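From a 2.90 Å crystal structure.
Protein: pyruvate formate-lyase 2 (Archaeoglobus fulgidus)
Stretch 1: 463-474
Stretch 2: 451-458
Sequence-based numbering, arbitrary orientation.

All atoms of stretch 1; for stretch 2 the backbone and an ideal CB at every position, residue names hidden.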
# COMPACT_ATOMS: atom_id res chain seq x y z
N GLY A 463 -42.85 -22.16 4.31
CA GLY A 463 -41.99 -23.30 3.96
C GLY A 463 -40.63 -22.90 3.43
O GLY A 463 -39.90 -23.73 2.87
N TYR A 464 -40.27 -21.64 3.62
CA TYR A 464 -39.02 -21.13 3.10
C TYR A 464 -37.90 -21.51 4.04
O TYR A 464 -37.90 -21.09 5.19
CB TYR A 464 -39.06 -19.61 3.08
CG TYR A 464 -40.03 -18.99 2.12
CD1 TYR A 464 -40.67 -17.80 2.44
CD2 TYR A 464 -40.31 -19.59 0.90
CE1 TYR A 464 -41.56 -17.21 1.57
CE2 TYR A 464 -41.20 -19.02 0.03
CZ TYR A 464 -41.82 -17.84 0.37
OH TYR A 464 -42.70 -17.27 -0.50
N GLU A 465 -36.93 -22.30 3.56
CA GLU A 465 -35.74 -22.59 4.38
C GLU A 465 -34.62 -21.56 4.16
O GLU A 465 -33.67 -21.82 3.43
CB GLU A 465 -35.22 -24.00 4.10
CG GLU A 465 -36.30 -25.05 3.90
CD GLU A 465 -35.72 -26.46 3.83
OE1 GLU A 465 -35.08 -26.89 4.82
OE2 GLU A 465 -35.88 -27.12 2.78
N PHE A 466 -34.75 -20.39 4.78
CA PHE A 466 -33.82 -19.30 4.51
C PHE A 466 -33.00 -19.00 5.74
O PHE A 466 -32.07 -18.20 5.69
CB PHE A 466 -34.56 -18.00 4.15
CG PHE A 466 -35.39 -18.05 2.88
CD1 PHE A 466 -36.33 -17.06 2.65
CD2 PHE A 466 -35.25 -19.05 1.93
CE1 PHE A 466 -37.11 -17.07 1.50
CE2 PHE A 466 -36.02 -19.08 0.79
CZ PHE A 466 -36.95 -18.08 0.57
N GLY A 467 -33.34 -19.61 6.87
CA GLY A 467 -32.66 -19.29 8.12
C GLY A 467 -31.52 -20.23 8.42
O GLY A 467 -31.32 -21.22 7.72
N ALA A 468 -30.76 -19.91 9.46
CA ALA A 468 -29.70 -20.78 9.93
C ALA A 468 -30.33 -22.07 10.43
O ALA A 468 -31.46 -22.06 10.92
CB ALA A 468 -28.93 -20.12 11.05
N LYS A 469 -29.63 -23.19 10.33
CA LYS A 469 -30.23 -24.42 10.80
C LYS A 469 -30.08 -24.57 12.31
O LYS A 469 -29.33 -25.41 12.77
CB LYS A 469 -29.64 -25.63 10.07
CG LYS A 469 -30.17 -25.83 8.64
CD LYS A 469 -31.64 -25.40 8.52
CE LYS A 469 -32.31 -26.02 7.31
NZ LYS A 469 -31.36 -26.07 6.17
N THR A 470 -30.80 -23.74 13.08
CA THR A 470 -30.82 -23.86 14.55
C THR A 470 -31.70 -25.02 14.98
O THR A 470 -32.35 -25.66 14.14
CB THR A 470 -31.34 -22.57 15.24
OG1 THR A 470 -32.69 -22.30 14.83
CG2 THR A 470 -30.48 -21.38 14.89
N GLU A 471 -31.73 -25.31 16.27
CA GLU A 471 -32.59 -26.39 16.76
C GLU A 471 -33.96 -25.89 17.27
O GLU A 471 -34.23 -24.68 17.25
CB GLU A 471 -31.86 -27.24 17.80
CG GLU A 471 -30.99 -28.31 17.17
CD GLU A 471 -29.74 -28.59 17.98
OE1 GLU A 471 -29.57 -27.98 19.05
OE2 GLU A 471 -28.93 -29.43 17.53
N LYS A 472 -34.83 -26.83 17.67
CA LYS A 472 -36.08 -26.47 18.35
C LYS A 472 -35.68 -25.86 19.68
O LYS A 472 -34.77 -26.36 20.35
CB LYS A 472 -36.99 -27.69 18.58
CG LYS A 472 -37.40 -28.45 17.33
CD LYS A 472 -38.35 -29.60 17.70
CE LYS A 472 -38.13 -30.86 16.85
NZ LYS A 472 -38.99 -30.92 15.62
N PRO A 473 -36.31 -24.74 20.05
CA PRO A 473 -35.96 -24.08 21.30
C PRO A 473 -36.66 -24.69 22.53
O PRO A 473 -37.80 -25.16 22.45
CB PRO A 473 -36.44 -22.65 21.08
CG PRO A 473 -37.52 -22.75 20.02
CD PRO A 473 -37.35 -24.03 19.28
N LYS A 474 -35.97 -24.69 23.66
CA LYS A 474 -36.57 -25.20 24.89
C LYS A 474 -36.84 -24.09 25.91
O LYS A 474 -37.96 -23.65 26.06
CB LYS A 474 -35.77 -26.37 25.50
CG LYS A 474 -34.29 -26.46 25.12
CD LYS A 474 -34.03 -27.58 24.09
CE LYS A 474 -32.59 -27.53 23.55
NZ LYS A 474 -31.62 -27.25 24.65
N UNK A 451 -38.90 -15.54 13.89
CA UNK A 451 -39.69 -16.59 13.26
C UNK A 451 -38.80 -17.78 12.91
O UNK A 451 -39.12 -18.91 13.26
CB UNK A 451 -40.39 -16.06 12.01
N UNK A 452 -37.64 -17.53 12.28
CA UNK A 452 -36.68 -18.60 11.98
C UNK A 452 -36.12 -19.20 13.27
O UNK A 452 -35.85 -20.41 13.35
CB UNK A 452 -35.54 -18.07 11.11
N UNK A 453 -35.98 -18.36 14.28
CA UNK A 453 -35.35 -18.75 15.54
C UNK A 453 -36.21 -19.71 16.35
O UNK A 453 -35.70 -20.43 17.20
CB UNK A 453 -35.04 -17.51 16.38
N UNK A 454 -37.51 -19.73 16.10
CA UNK A 454 -38.27 -20.76 16.77
C UNK A 454 -38.87 -21.84 15.88
O UNK A 454 -39.66 -22.66 16.35
CB UNK A 454 -39.40 -20.09 17.56
N UNK A 455 -38.47 -21.86 14.61
CA UNK A 455 -38.94 -22.89 13.69
C UNK A 455 -37.79 -23.57 12.96
O UNK A 455 -37.97 -24.09 11.86
CB UNK A 455 -39.91 -22.28 12.68
N UNK A 456 -36.61 -23.56 13.58
CA UNK A 456 -35.39 -24.19 13.04
C UNK A 456 -35.03 -23.72 11.64
O UNK A 456 -34.77 -24.54 10.74
CB UNK A 456 -35.56 -25.71 13.02
N UNK A 457 -35.08 -22.40 11.45
CA UNK A 457 -34.69 -21.76 10.20
C UNK A 457 -35.67 -21.96 9.07
O UNK A 457 -35.29 -21.94 7.90
CB UNK A 457 -33.32 -22.28 9.76
N UNK A 458 -36.93 -22.20 9.40
CA UNK A 458 -37.97 -22.26 8.38
C UNK A 458 -38.99 -21.15 8.63
O UNK A 458 -39.20 -20.75 9.78
CB UNK A 458 -38.65 -23.63 8.37

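Position 451 lies in the last turn of a helix with no atom of stretch 1 within 5.5 Å of its ideal CB, so almost any helix-compatible residue would do; it is Glu 451, whose side chain makes its contacts elsewhere in the structure.

At 452 the CA-to-CB bond points toward stretch 1, and the ideal CB lies 4.3 Å from Gly 467 CA. Because Gly 467 has no side chain, a flat surface can lie against its backbone; an aromatic residue or a long aliphatic one would suit. The residue is Tyr 452. Gly 467 CA sits over one face of its ring, 4.1 Å from the centroid, a CH-pi contact. The ring also packs on Phe 466, with Tyr 452 CZ 3.7 Å from Phe 466 CB, while its hydroxyl lies near the plane of the Phe 466 ring, at the edge.

Position 453 points away from stretch 1, which sets no limit on the side chain; many helix-compatible residues would suit. It is Ala 453, which meets stretch 1 through its backbone, with Ala 453 O 4.1 Å from Pro 473 CG.

Position 454 is the first to leave helical phi/psi. Its CB points sideways, yet the ideal CB is 4.1 Å from Pro 473 CG, so an apolar side chain fits, whether valine, isoleucine, leucine or methionine. Leu 454 places its CB 3.8 Å from Pro 473 CG, although the end of the side chain leads away.

Position 455 points away, and stretch 1 hardly constrains it; it is Asn 455.

At 456 phi and psi are 55/46, a left-handed conformation in which glycine, asparagine or aspartate would be at ease. The sideways CB, however, starts along the Thr 470 to Lys 472 backbone, and the lysine ahead favours an acid long enough to reach it. Glu 456 does so: its CB lies 3.4 Å from Thr 470 O, and its OE2 forms a long salt bridge of 3.7 Å with Lys 472 NZ.

Position 457 also has positive phi, and its ideal CB would be 2.2 Å from Ala 468 O, a clash. Both features call for glycine, and Gly 457 it is. Its CA approaches Ala 468 O to 3.3 Å as a CA-H...O contact, and its carbonyl accepts a hydrogen bond, Gly 467 N to Gly 457 O, at 3.2 Å.

Position 458 has extended angles and a sideways CB, 4.1 Å from Tyr 464 O. A beta-branched residue suits such a backbone, though other apolar side chains would fit. Val 458 brings CG1 to 3.8 Å from Gly 463 C, while its CA lies 3.4 Å from Tyr 464 O.

Stretch 2, residues 451-458: EYALNEGV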
# COMPACT_ATOMS: atom_id res chain seq x y z
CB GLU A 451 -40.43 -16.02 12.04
CG GLU A 451 -41.34 -16.95 11.28
CD GLU A 451 -42.31 -16.19 10.38
OE1 GLU A 451 -42.79 -16.74 9.36
OE2 GLU A 451 -42.61 -15.02 10.69
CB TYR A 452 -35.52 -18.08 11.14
CG TYR A 452 -35.85 -17.60 9.74
CD1 TYR A 452 -36.92 -18.11 9.01
CD2 TYR A 452 -35.05 -16.63 9.11
CE1 TYR A 452 -37.21 -17.66 7.71
CE2 TYR A 452 -35.32 -16.18 7.82
CZ TYR A 452 -36.39 -16.69 7.12
OH TYR A 452 -36.65 -16.22 5.85
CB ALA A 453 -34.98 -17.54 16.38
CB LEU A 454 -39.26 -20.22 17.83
CG LEU A 454 -40.41 -19.23 17.73
CD1 LEU A 454 -40.09 -17.98 18.51
CD2 LEU A 454 -40.86 -18.93 16.31
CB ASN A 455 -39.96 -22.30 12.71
CG ASN A 455 -40.83 -23.36 12.04
OD1 ASN A 455 -41.16 -23.25 10.85
ND2 ASN A 455 -41.22 -24.38 12.80
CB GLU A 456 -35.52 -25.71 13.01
CG GLU A 456 -35.96 -26.37 14.30
CD GLU A 456 -35.78 -27.87 14.22
OE1 GLU A 456 -34.66 -28.35 14.53
OE2 GLU A 456 -36.75 -28.57 13.84
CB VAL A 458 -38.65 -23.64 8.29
CG1 VAL A 458 -39.38 -23.81 6.93
CG2 VAL A 458 -37.63 -24.78 8.50
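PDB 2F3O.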